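Local coordinates for protein predicted ATPase involved in replication control, Cdc46/Mcm family (Methanopyrus kandleri AV19, PDB 3F8T) that belongs to the MCM family of replicative helicases and probably binds ATP and single-stranded DNA, at residues E195-A200 with L398-Y402; F208-I212 with L225-F230; L229-V233 with Y402-I407; H410-E414 with K460-R464. The protein carries 2 engineered substitutions. One frame throughout, in Å; residues are numbered along the deposited sequence.

Interaction 1 of 4, residues E195-A200 with L398-Y402; sequences EFRELA and LLRRY
Tyr-402 pushes its ring between Phe-196 and Leu-199, two residues three positions apart on helix 190-201. With CG anti to the backbone N (chi1 -179°), the tyrosine reaches out from helix 396-409 and turns its CD1 edge to the face of Phe-196. The result is a T-shaped pair, ring centroids 5.5 Å apart and planes at 84°. The phenylalanine also takes the tyrosine's own CA over a face, as a CH-pi contact displaced toward the rim, while Leu-398 CD1 meets the Phe-196 edge at CE1, 3.6 Å away. The two helices, from the P-loop and AAA-lid domains of an MCM protein, cross almost perpendicularly, their segment axes 10.9 Å apart, and long side chains bridge that gap. Leu-199 supplies one of them: its CD2 sits 3.9 Å from the centroid of the Tyr-402 ring, nearly on the normal, and it also touches Leu-399 CD2. At the far end of the tyrosine, the OH lies 3.3 Å from Ala-200 CB and is hydrogen-bonded to Met-465 O, which fixes where the ring ends. Arg-401, whose CB brushes Phe-196 CZ, directs its guanidinium instead to a salt bridge with Glu-192.

Interaction 2 of 4, residues F208-I212 with L225-F230; sequences FARAI and LALQLF
This is a wholly apolar helix-to-helix contact inside the P-loop domain, made where helix 204-212 crosses the last turns of helix 219-229. The segment axes come within 9.2 Å at an angle of 109°, and small residues allow the approach: Ala-226 CB rests 3.7 Å from Phe-208 CB, and the closest pair of CA atoms belongs to Ala-209 and Ala-226. Aromatic and branched side chains flank this alanine. On one flank Phe-230, the first residue beyond helix 219-229, drives its CE1 and CZ edge at the face of Phe-208, with CE1 over the centre of the ring. The planes are perpendicular and the centroids 4.9 Å apart, a T-shaped stack in which Phe-208 offers the face and Phe-230 the edge. On the other flank Ile-212 uses both of its branches. CG2, set anti to the backbone N, meets Leu-225 CD1 at 3.7 Å, whereas CG1 runs beside the N and carries CD1 over the backbone of Ala-226, 3.3 Å from its N, and on to Leu-229 CD1. No hydrogen bond joins the two segments, and every residue that touches is buried. Around them, helix 248-261 packs on Ile-212, Leu-225 and Leu-229 with Ile-254 and Val-258, helix 396-409 lies against Phe-208 and Phe-230, helix 449-465 brings Met-465 to Ala-226, and Leu-225 reaches Leu-343 on strand 341-346 of the parallel sheet.

Interaction 3 of 4, residues L229-V233 with Y402-I407; sequences LFSCV and YLLYAI
A type I beta turn, Leu-229 to Cys-232, ends helix 219-229 and presents its side chains to helix 396-409, joining the P-loop domain of this MCM protein to its AAA-lid domain. The Phe-230 ring carries most of the contact. One methyl of Leu-403 stands almost exactly on the axis of that ring: CD1 is 3.5 Å from the centroid and only 3° off the normal, a CH-pi contact over the face. Leu-403 has its CG anti to the backbone N (chi1 173°), which carries the branch toward the turn, and both methyls make contact there; the second, CD2, packs on Leu-229 CB at 3.9 Å. The rim of the phenylalanine is occupied as well. Tyr-402 CD2 lies near the ring plane, 3.8 Å from Phe-230 CZ, and the CB of Ala-406 approaches Phe-230 CE2 at 3.6 Å, also at the edge. Replacing Phe-230 by an alanine would probably strip the Leu-403 methyl of its aromatic partner and open a gap beside Tyr-402 CD2 and Ala-406 CB. Beyond the ring the chain passes through an inverse gamma turn centred on Cys-232. Ile-407 packs on this turn with two branches: CD1 touches Cys-232 CB, and CG2 comes within 3.1 Å of Cys-232 O. All the residues that meet are buried. Ile-407 CG2 also meets a methyl of the next residue, Val-233 CG1, 3.8 Å away.

Interaction 4 of 4, residues H410-E414 with K460-R464; sequences HPAPE and KAHAR. Engineered in segment 410-414: Ala-412 (natural residue Lys).
Leaving helix 396-409 at His-410, the backbone runs as an irregular loop beside helix 449-465, with CA atoms 5.8 Å apart at His-410 and Arg-464 and 5.9 Å at Pro-413 and Lys-460. Pro-413 is the apolar wedge: its CB meets Ala-463 CB, and its CG lies 3.7 Å from Arg-464 CG, the two side chains crossing at about a right angle. Arg-464 runs alongside the loop, its CD 3.0 Å from His-410 O, and a bend at chi3 (-89°) helps bring NH1 to Pro-411 O at 3.2 Å in a weak hydrogen bond. NE probably bonds to Phe-230 O, and NH1 also forms a salt bridge with Glu-238. A leucine in place of Arg-464 would probably leave the Phe-230 carbonyl without its donor and Glu-238 with Lys-460 but no arginine partner. Lys-460 stays extended and passes Pro-413 O with its CE; a water accepts from its NZ at 2.8 Å and donates to Glu-414 OE1, although Glu-238 is the lysine's direct salt-bridge partner. The loop, which includes the engineered Ala-412, joins helix 396-409 to the short strand 414-415, whose Glu-414 bonds through its backbone to Asp-469 and Val-471, and it lies on helix 449-465 of the AAA-lid domain.

How the interactions relate
The four contacts form one connected cluster in which helix 396-409 serves both interaction 1 and interaction 3, whose centres are about 11 Å apart and which share Tyr-402. Interaction 2 adjoins both: Phe-208 CE1 lies 3.8 Å from Tyr-402 CD2, and Leu-229 and Phe-230 belong also to interaction 3, about 10 Å away between centres. Interaction 4 is coupled to that group through Phe-230 O and Arg-464 NE, a probable hydrogen bond of 2.5 Å, and its centre is about 9 Å from that of interaction 3. Interactions 1 and 4 do not touch. Together they illustrate how Tyr-402 and Phe-230, each used in two contacts, tie P-loop and lid elements together.

Interaction 1 of 4, residues E195-A200 with L398-Y402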
loop_
_atom_site.group_PDB
_atom_site.type_symbol
_atom_site.label_atom_id
_atom_site.label_comp_id
_atom_site.label_asym_id
_atom_site.label_seq_id
_atom_site.Cartn_x
_atom_site.Cartn_y
_atom_site.Cartn_z
ATOM N N GLU A 195 18.062 16.513 4.213
ATOM C CA GLU A 195 18.689 15.193 4.034
ATOM C C GLU A 195 18.224 14.566 2.725
ATOM O O GLU A 195 19.029 14.026 1.971
ATOM C CB GLU A 195 18.340 14.225 5.168
ATOM C CG GLU A 195 18.792 14.608 6.568
ATOM C CD GLU A 195 18.562 13.457 7.553
ATOM O OE1 GLU A 195 19.366 12.493 7.565
ATOM O OE2 GLU A 195 17.559 13.502 8.294
ATOM N N PHE A 196 16.918 14.636 2.475
ATOM C CA PHE A 196 16.313 14.097 1.245
ATOM C C PHE A 196 16.955 14.730 0.018
ATOM O O PHE A 196 17.370 14.032 -0.900
ATOM C CB PHE A 196 14.797 14.351 1.227
ATOM C CG PHE A 196 13.987 13.480 2.171
ATOM C CD1 PHE A 196 14.583 12.568 3.044
ATOM C CD2 PHE A 196 12.599 13.613 2.198
ATOM C CE1 PHE A 196 13.807 11.790 3.893
ATOM C CE2 PHE A 196 11.808 12.859 3.060
ATOM C CZ PHE A 196 12.409 11.941 3.912
ATOM N N ARG A 197 17.050 16.062 0.002
ATOM C CA ARG A 197 17.626 16.743 -1.152
ATOM C C ARG A 197 19.077 16.341 -1.373
ATOM O O ARG A 197 19.489 16.130 -2.508
ATOM C CB ARG A 197 17.484 18.266 -1.061
ATOM C CG ARG A 197 18.000 19.004 -2.308
ATOM C CD ARG A 197 17.333 18.505 -3.614
ATOM N NE ARG A 197 15.867 18.523 -3.565
ATOM C CZ ARG A 197 15.083 17.935 -4.469
ATOM N NH1 ARG A 197 15.627 17.283 -5.488
ATOM N NH2 ARG A 197 13.759 17.993 -4.356
ATOM N N GLU A 198 19.836 16.198 -0.285
ATOM C CA GLU A 198 21.216 15.724 -0.380
ATOM C C GLU A 198 21.307 14.314 -0.951
ATOM O O GLU A 198 22.152 14.046 -1.802
ATOM C CB GLU A 198 21.911 15.803 0.977
ATOM C CG GLU A 198 22.284 17.245 1.358
ATOM C CD GLU A 198 22.738 17.358 2.797
ATOM O OE1 GLU A 198 23.447 16.442 3.265
ATOM O OE2 GLU A 198 22.384 18.361 3.454
ATOM N N LEU A 199 20.426 13.426 -0.499
ATOM C CA LEU A 199 20.402 12.054 -1.020
ATOM C C LEU A 199 20.106 12.070 -2.521
ATOM O O LEU A 199 20.841 11.465 -3.309
ATOM C CB LEU A 199 19.396 11.183 -0.242
ATOM C CG LEU A 199 19.304 9.676 -0.531
ATOM C CD1 LEU A 199 20.679 9.027 -0.585
ATOM C CD2 LEU A 199 18.420 8.978 0.508
ATOM N N ALA A 200 19.061 12.792 -2.918
ATOM C CA ALA A 200 18.705 12.957 -4.341
ATOM C C ALA A 200 19.850 13.428 -5.245
ATOM O O ALA A 200 20.005 12.944 -6.369
ATOM C CB ALA A 200 17.518 13.888 -4.481
ATOM N N LEU A 398 15.780 6.618 7.357
ATOM C CA LEU A 398 15.920 7.631 6.332
ATOM C C LEU A 398 15.561 7.055 4.968
ATOM O O LEU A 398 14.726 7.622 4.268
ATOM C CB LEU A 398 17.335 8.241 6.312
ATOM C CG LEU A 398 17.587 9.250 5.168
ATOM C CD1 LEU A 398 16.838 10.563 5.363
ATOM C CD2 LEU A 398 19.075 9.515 4.886
ATOM N N LEU A 399 16.166 5.922 4.619
ATOM C CA LEU A 399 15.915 5.277 3.326
ATOM C C LEU A 399 14.431 5.009 3.090
ATOM O O LEU A 399 13.906 5.287 2.008
ATOM C CB LEU A 399 16.713 3.970 3.209
ATOM C CG LEU A 399 18.244 4.115 3.178
ATOM C CD1 LEU A 399 18.920 2.757 2.942
ATOM C CD2 LEU A 399 18.676 5.117 2.135
ATOM N N ARG A 400 13.756 4.467 4.098
ATOM C CA ARG A 400 12.335 4.117 3.945
ATOM C C ARG A 400 11.459 5.365 3.848
ATOM O O ARG A 400 10.533 5.435 3.030
ATOM C CB ARG A 400 11.871 3.259 5.112
ATOM C CG ARG A 400 10.523 2.582 4.867
ATOM C CD ARG A 400 9.962 1.982 6.150
ATOM N NE ARG A 400 11.021 1.426 6.997
ATOM C CZ ARG A 400 11.470 1.965 8.131
ATOM N NH1 ARG A 400 10.957 3.100 8.607
ATOM N NH2 ARG A 400 12.438 1.353 8.799
ATOM N N ARG A 401 11.739 6.346 4.708
ATOM C CA ARG A 401 10.983 7.609 4.667
ATOM C C ARG A 401 11.191 8.385 3.358
ATOM O O ARG A 401 10.238 8.967 2.833
ATOM C CB ARG A 401 11.303 8.479 5.886
ATOM C CG ARG A 401 10.636 7.979 7.150
ATOM C CD ARG A 401 11.152 8.746 8.354
ATOM N NE ARG A 401 10.677 10.121 8.344
ATOM C CZ ARG A 401 9.484 10.510 8.784
ATOM N NH1 ARG A 401 8.618 9.629 9.283
ATOM N NH2 ARG A 401 9.166 11.795 8.729
ATOM N N TYR A 402 12.413 8.379 2.831
ATOM C CA TYR A 402 12.700 8.977 1.522
ATOM C C TYR A 402 11.877 8.299 0.432
ATOM O O TYR A 402 11.323 8.973 -0.423
ATOM C CB TYR A 402 14.179 8.804 1.188
ATOM C CG TYR A 402 14.659 9.381 -0.129
ATOM C CD1 TYR A 402 15.049 10.708 -0.215
ATOM C CD2 TYR A 402 14.803 8.579 -1.262
ATOM C CE1 TYR A 402 15.520 11.245 -1.396
ATOM C CE2 TYR A 402 15.284 9.096 -2.457
ATOM C CZ TYR A 402 15.643 10.434 -2.521
ATOM O OH TYR A 402 16.148 10.966 -3.681
#

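Interaction 2 of 4, residues F208-I212 with L225-F230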
loop_
_atom_site.group_PDB
_atom_site.type_symbol
_atom_site.label_atom_id
_atom_site.label_comp_id
_atom_site.label_asym_id
_atom_site.label_seq_id
_atom_site.Cartn_x
_atom_site.Cartn_y
_atom_site.Cartn_z
ATOM N N PHE A 208 20.751 2.638 -2.264
ATOM C CA PHE A 208 19.672 1.687 -2.031
ATOM C C PHE A 208 20.089 0.272 -2.421
ATOM O O PHE A 208 19.764 -0.676 -1.711
ATOM C CB PHE A 208 18.397 2.097 -2.788
ATOM C CG PHE A 208 17.528 3.064 -2.053
ATOM C CD1 PHE A 208 17.695 4.438 -2.219
ATOM C CD2 PHE A 208 16.526 2.600 -1.190
ATOM C CE1 PHE A 208 16.851 5.341 -1.545
ATOM C CE2 PHE A 208 15.686 3.485 -0.516
ATOM C CZ PHE A 208 15.863 4.863 -0.681
ATOM N N ALA A 209 20.842 0.140 -3.519
ATOM C CA ALA A 209 21.296 -1.160 -4.025
ATOM C C ALA A 209 22.176 -1.876 -3.006
ATOM O O ALA A 209 22.034 -3.068 -2.768
ATOM C CB ALA A 209 22.058 -0.979 -5.351
ATOM N N ARG A 210 23.089 -1.130 -2.399
ATOM C CA ARG A 210 23.969 -1.680 -1.372
ATOM C C ARG A 210 23.224 -1.984 -0.082
ATOM O O ARG A 210 23.526 -2.969 0.605
ATOM C CB ARG A 210 25.151 -0.744 -1.118
ATOM C CG ARG A 210 26.353 -1.073 -2.004
ATOM C CD ARG A 210 26.706 0.042 -2.947
ATOM N NE ARG A 210 27.954 -0.210 -3.677
ATOM C CZ ARG A 210 28.060 -0.995 -4.749
ATOM N NH1 ARG A 210 29.237 -1.146 -5.350
ATOM N NH2 ARG A 210 26.994 -1.635 -5.225
ATOM N N ALA A 211 22.228 -1.163 0.242
ATOM C CA ALA A 211 21.386 -1.437 1.396
ATOM C C ALA A 211 20.675 -2.777 1.228
ATOM O O ALA A 211 20.606 -3.566 2.164
ATOM C CB ALA A 211 20.375 -0.318 1.597
ATOM N N ILE A 212 20.175 -3.036 0.025
ATOM C CA ILE A 212 19.406 -4.247 -0.256
ATOM C C ILE A 212 20.253 -5.509 -0.382
ATOM O O ILE A 212 19.907 -6.567 0.171
ATOM C CB ILE A 212 18.551 -4.080 -1.542
ATOM C CG1 ILE A 212 17.500 -2.980 -1.344
ATOM C CG2 ILE A 212 17.895 -5.416 -1.925
ATOM C CD1 ILE A 212 16.816 -2.540 -2.638
ATOM N N LEU A 225 16.221 -4.380 -7.576
ATOM C CA LEU A 225 15.337 -4.331 -6.414
ATOM C C LEU A 225 15.134 -2.915 -5.878
ATOM O O LEU A 225 14.039 -2.583 -5.428
ATOM C CB LEU A 225 15.853 -5.252 -5.307
ATOM C CG LEU A 225 16.080 -6.722 -5.697
ATOM C CD1 LEU A 225 16.310 -7.554 -4.449
ATOM C CD2 LEU A 225 14.907 -7.274 -6.429
ATOM N N ALA A 226 16.190 -2.096 -5.895
ATOM C CA ALA A 226 16.048 -0.673 -5.542
ATOM C C ALA A 226 15.005 0.019 -6.437
ATOM O O ALA A 226 14.068 0.656 -5.950
ATOM C CB ALA A 226 17.382 0.037 -5.644
ATOM N N LEU A 227 15.143 -0.138 -7.749
ATOM C CA LEU A 227 14.210 0.511 -8.665
ATOM C C LEU A 227 12.803 -0.102 -8.549
ATOM O O LEU A 227 11.798 0.586 -8.676
ATOM C CB LEU A 227 14.758 0.475 -10.102
ATOM C CG LEU A 227 16.040 1.313 -10.317
ATOM C CD1 LEU A 227 16.669 0.971 -11.642
ATOM C CD2 LEU A 227 15.759 2.826 -10.237
ATOM N N GLN A 228 12.716 -1.401 -8.291
ATOM C CA GLN A 228 11.394 -1.979 -7.993
ATOM C C GLN A 228 10.662 -1.265 -6.828
ATOM O O GLN A 228 9.476 -0.937 -6.944
ATOM C CB GLN A 228 11.480 -3.489 -7.741
ATOM C CG GLN A 228 10.114 -4.094 -7.381
ATOM C CD GLN A 228 10.201 -5.566 -7.107
ATOM O OE1 GLN A 228 11.073 -6.011 -6.357
ATOM N NE2 GLN A 228 9.303 -6.348 -7.724
ATOM N N LEU A 229 11.372 -0.999 -5.736
ATOM C CA LEU A 229 10.782 -0.249 -4.610
ATOM C C LEU A 229 10.216 1.090 -5.067
ATOM O O LEU A 229 9.103 1.458 -4.703
ATOM C CB LEU A 229 11.805 -0.018 -3.490
ATOM C CG LEU A 229 12.101 -1.271 -2.642
ATOM C CD1 LEU A 229 13.381 -1.034 -1.822
ATOM C CD2 LEU A 229 10.937 -1.635 -1.738
ATOM N N PHE A 230 10.964 1.770 -5.924
ATOM C CA PHE A 230 10.564 3.075 -6.458
ATOM C C PHE A 230 9.512 3.001 -7.577
ATOM O O PHE A 230 9.140 4.029 -8.168
ATOM C CB PHE A 230 11.805 3.859 -6.876
ATOM C CG PHE A 230 12.518 4.496 -5.702
ATOM C CD1 PHE A 230 13.470 3.782 -4.972
ATOM C CD2 PHE A 230 12.199 5.794 -5.306
ATOM C CE1 PHE A 230 14.102 4.362 -3.875
ATOM C CE2 PHE A 230 12.837 6.385 -4.215
ATOM C CZ PHE A 230 13.792 5.667 -3.503
#

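Interaction 3 of 4, residues L229-V233 with Y402-I407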
loop_
_atom_site.group_PDB
_atom_site.type_symbol
_atom_site.label_atom_id
_atom_site.label_comp_id
_atom_site.label_asym_id
_atom_site.label_seq_id
_atom_site.Cartn_x
_atom_site.Cartn_y
_atom_site.Cartn_z
ATOM N N LEU A 229 11.372 -0.999 -5.736
ATOM C CA LEU A 229 10.782 -0.249 -4.610
ATOM C C LEU A 229 10.216 1.090 -5.067
ATOM O O LEU A 229 9.103 1.458 -4.703
ATOM C CB LEU A 229 11.805 -0.018 -3.490
ATOM C CG LEU A 229 12.101 -1.271 -2.642
ATOM C CD1 LEU A 229 13.381 -1.034 -1.822
ATOM C CD2 LEU A 229 10.937 -1.635 -1.738
ATOM N N PHE A 230 10.964 1.770 -5.924
ATOM C CA PHE A 230 10.564 3.075 -6.458
ATOM C C PHE A 230 9.512 3.001 -7.577
ATOM O O PHE A 230 9.140 4.029 -8.168
ATOM C CB PHE A 230 11.805 3.859 -6.876
ATOM C CG PHE A 230 12.518 4.496 -5.702
ATOM C CD1 PHE A 230 13.470 3.782 -4.972
ATOM C CD2 PHE A 230 12.199 5.794 -5.306
ATOM C CE1 PHE A 230 14.102 4.362 -3.875
ATOM C CE2 PHE A 230 12.837 6.385 -4.215
ATOM C CZ PHE A 230 13.792 5.667 -3.503
ATOM N N SER A 231 9.024 1.793 -7.851
ATOM C CA SER A 231 7.930 1.625 -8.814
ATOM C C SER A 231 6.592 1.373 -8.116
ATOM O O SER A 231 5.576 1.151 -8.779
ATOM C CB SER A 231 8.234 0.476 -9.770
ATOM O OG SER A 231 7.946 -0.760 -9.155
ATOM N N CYS A 232 6.596 1.371 -6.789
ATOM C CA CYS A 232 5.400 1.079 -6.006
ATOM C C CYS A 232 4.363 2.211 -6.048
ATOM O O CYS A 232 4.261 3.005 -5.121
ATOM C CB CYS A 232 5.784 0.766 -4.558
ATOM S SG CYS A 232 6.503 -0.863 -4.353
ATOM N N VAL A 233 3.608 2.294 -7.131
ATOM C CA VAL A 233 2.596 3.357 -7.262
ATOM C C VAL A 233 1.285 2.762 -7.762
ATOM O O VAL A 233 1.277 1.656 -8.292
ATOM C CB VAL A 233 3.067 4.533 -8.178
ATOM C CG1 VAL A 233 4.423 5.117 -7.730
ATOM C CG2 VAL A 233 3.151 4.107 -9.597
ATOM N N TYR A 402 12.413 8.379 2.831
ATOM C CA TYR A 402 12.700 8.977 1.522
ATOM C C TYR A 402 11.877 8.299 0.432
ATOM O O TYR A 402 11.323 8.973 -0.423
ATOM C CB TYR A 402 14.179 8.804 1.188
ATOM C CG TYR A 402 14.659 9.381 -0.129
ATOM C CD1 TYR A 402 15.049 10.708 -0.215
ATOM C CD2 TYR A 402 14.803 8.579 -1.262
ATOM C CE1 TYR A 402 15.520 11.245 -1.396
ATOM C CE2 TYR A 402 15.284 9.096 -2.457
ATOM C CZ TYR A 402 15.643 10.434 -2.521
ATOM O OH TYR A 402 16.148 10.966 -3.681
ATOM N N LEU A 403 11.816 6.967 0.466
ATOM C CA LEU A 403 11.036 6.217 -0.528
ATOM C C LEU A 403 9.569 6.609 -0.465
ATOM O O LEU A 403 8.954 6.935 -1.481
ATOM C CB LEU A 403 11.173 4.714 -0.297
ATOM C CG LEU A 403 10.304 3.757 -1.128
ATOM C CD1 LEU A 403 10.557 3.900 -2.638
ATOM C CD2 LEU A 403 10.583 2.328 -0.672
ATOM N N LEU A 404 9.018 6.589 0.740
ATOM C CA LEU A 404 7.619 6.958 0.960
ATOM C C LEU A 404 7.324 8.343 0.405
ATOM O O LEU A 404 6.265 8.585 -0.231
ATOM C CB LEU A 404 7.311 6.929 2.463
ATOM C CG LEU A 404 7.074 5.559 3.104
ATOM C CD1 LEU A 404 6.952 5.713 4.610
ATOM C CD2 LEU A 404 5.815 4.902 2.548
ATOM N N TYR A 405 8.239 9.257 0.700
ATOM C CA TYR A 405 8.154 10.626 0.227
ATOM C C TYR A 405 8.173 10.672 -1.312
ATOM O O TYR A 405 7.278 11.267 -1.957
ATOM C CB TYR A 405 9.303 11.437 0.827
ATOM C CG TYR A 405 9.267 12.900 0.472
ATOM C CD1 TYR A 405 8.356 13.766 1.078
ATOM C CD2 TYR A 405 10.147 13.422 -0.468
ATOM C CE1 TYR A 405 8.328 15.120 0.737
ATOM C CE2 TYR A 405 10.126 14.761 -0.809
ATOM C CZ TYR A 405 9.225 15.596 -0.202
ATOM O OH TYR A 405 9.209 16.916 -0.551
ATOM N N ALA A 406 9.173 10.022 -1.898
ATOM C CA ALA A 406 9.366 10.028 -3.353
ATOM C C ALA A 406 8.137 9.500 -4.109
ATOM O O ALA A 406 7.733 10.079 -5.125
ATOM C CB ALA A 406 10.625 9.199 -3.721
ATOM N N ILE A 407 7.555 8.408 -3.607
ATOM C CA ILE A 407 6.376 7.767 -4.233
ATOM C C ILE A 407 5.179 8.705 -4.235
ATOM O O ILE A 407 4.466 8.817 -5.244
ATOM C CB ILE A 407 5.955 6.442 -3.507
ATOM C CG1 ILE A 407 7.003 5.344 -3.691
ATOM C CG2 ILE A 407 4.544 5.919 -4.024
ATOM C CD1 ILE A 407 6.740 4.118 -2.765
#

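Interaction 4 of 4, residues H410-E414 with K460-R464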
loop_
_atom_site.group_PDB
_atom_site.type_symbol
_atom_site.label_atom_id
_atom_site.label_comp_id
_atom_site.label_asym_id
_atom_site.label_seq_id
_atom_site.Cartn_x
_atom_site.Cartn_y
_atom_site.Cartn_z
ATOM N N HIS A 410 6.148 12.071 -6.343
ATOM C CA HIS A 410 6.441 11.901 -7.777
ATOM C C HIS A 410 5.803 10.642 -8.375
ATOM O O HIS A 410 6.508 9.775 -8.892
ATOM C CB HIS A 410 7.955 11.961 -7.995
ATOM C CG HIS A 410 8.558 13.218 -7.448
ATOM N ND1 HIS A 410 8.516 14.416 -8.129
ATOM C CD2 HIS A 410 9.124 13.488 -6.247
ATOM C CE1 HIS A 410 9.065 15.363 -7.388
ATOM N NE2 HIS A 410 9.440 14.827 -6.239
ATOM N N PRO A 411 4.455 10.542 -8.303
ATOM C CA PRO A 411 3.796 9.307 -8.729
ATOM C C PRO A 411 3.906 9.081 -10.228
ATOM O O PRO A 411 3.894 7.931 -10.678
ATOM C CB PRO A 411 2.328 9.524 -8.336
ATOM C CG PRO A 411 2.156 11.029 -8.325
ATOM C CD PRO A 411 3.483 11.551 -7.826
ATOM N N ALA A 412 4.035 10.157 -10.997
ATOM C CA ALA A 412 3.871 10.035 -12.441
ATOM C C ALA A 412 4.894 10.800 -13.276
ATOM O O ALA A 412 4.512 11.713 -14.020
ATOM C CB ALA A 412 2.427 10.439 -12.830
ATOM N N PRO A 413 6.196 10.426 -13.187
ATOM C CA PRO A 413 7.146 11.124 -14.047
ATOM C C PRO A 413 6.919 10.726 -15.499
ATOM O O PRO A 413 6.410 9.637 -15.758
ATOM C CB PRO A 413 8.519 10.613 -13.600
ATOM C CG PRO A 413 8.286 9.668 -12.492
ATOM C CD PRO A 413 6.832 9.354 -12.397
ATOM N N GLU A 414 7.297 11.612 -16.420
ATOM C CA GLU A 414 7.060 11.411 -17.850
ATOM C C GLU A 414 8.341 11.634 -18.644
ATOM O O GLU A 414 9.169 12.469 -18.295
ATOM C CB GLU A 414 5.940 12.353 -18.361
ATOM C CG GLU A 414 4.557 12.186 -17.680
ATOM C CD GLU A 414 3.816 10.890 -18.029
ATOM O OE1 GLU A 414 4.254 10.146 -18.934
ATOM O OE2 GLU A 414 2.771 10.614 -17.395
ATOM N N LYS A 460 11.363 5.512 -15.207
ATOM C CA LYS A 460 10.447 6.272 -14.355
ATOM C C LYS A 460 10.811 6.066 -12.872
ATOM O O LYS A 460 10.850 7.023 -12.093
ATOM C CB LYS A 460 8.998 5.858 -14.625
ATOM C CG LYS A 460 8.443 6.311 -16.018
ATOM C CD LYS A 460 6.989 5.833 -16.201
ATOM C CE LYS A 460 6.309 6.457 -17.429
ATOM N NZ LYS A 460 5.023 5.718 -17.732
ATOM N N ALA A 461 11.071 4.814 -12.484
ATOM C CA ALA A 461 11.488 4.523 -11.110
ATOM C C ALA A 461 12.753 5.275 -10.719
ATOM O O ALA A 461 12.834 5.847 -9.614
ATOM C CB ALA A 461 11.661 3.013 -10.897
ATOM N N HIS A 462 13.734 5.324 -11.626
ATOM C CA HIS A 462 14.955 6.046 -11.327
ATOM C C HIS A 462 14.691 7.564 -11.225
ATOM O O HIS A 462 15.293 8.249 -10.397
ATOM C CB HIS A 462 16.077 5.741 -12.316
ATOM C CG HIS A 462 17.375 6.383 -11.937
ATOM N ND1 HIS A 462 18.108 5.980 -10.839
ATOM C CD2 HIS A 462 18.037 7.438 -12.464
ATOM C CE1 HIS A 462 19.185 6.740 -10.726
ATOM N NE2 HIS A 462 19.164 7.634 -11.697
ATOM N N ALA A 463 13.785 8.085 -12.053
ATOM C CA ALA A 463 13.428 9.508 -11.949
ATOM C C ALA A 463 12.769 9.795 -10.587
ATOM O O ALA A 463 13.067 10.811 -9.948
ATOM C CB ALA A 463 12.530 9.941 -13.120
ATOM N N ARG A 464 11.900 8.898 -10.116
ATOM C CA ARG A 464 11.349 9.048 -8.750
ATOM C C ARG A 464 12.455 9.081 -7.691
ATOM O O ARG A 464 12.394 9.851 -6.718
ATOM C CB ARG A 464 10.331 7.935 -8.431
ATOM C CG ARG A 464 9.090 8.017 -9.313
ATOM C CD ARG A 464 7.917 7.147 -8.845
ATOM N NE ARG A 464 8.064 5.850 -9.463
ATOM C CZ ARG A 464 7.444 5.442 -10.553
ATOM N NH1 ARG A 464 6.535 6.191 -11.167
ATOM N NH2 ARG A 464 7.717 4.244 -11.000
HETATM O O HOH W 1 3.872 7.712 -19.322
#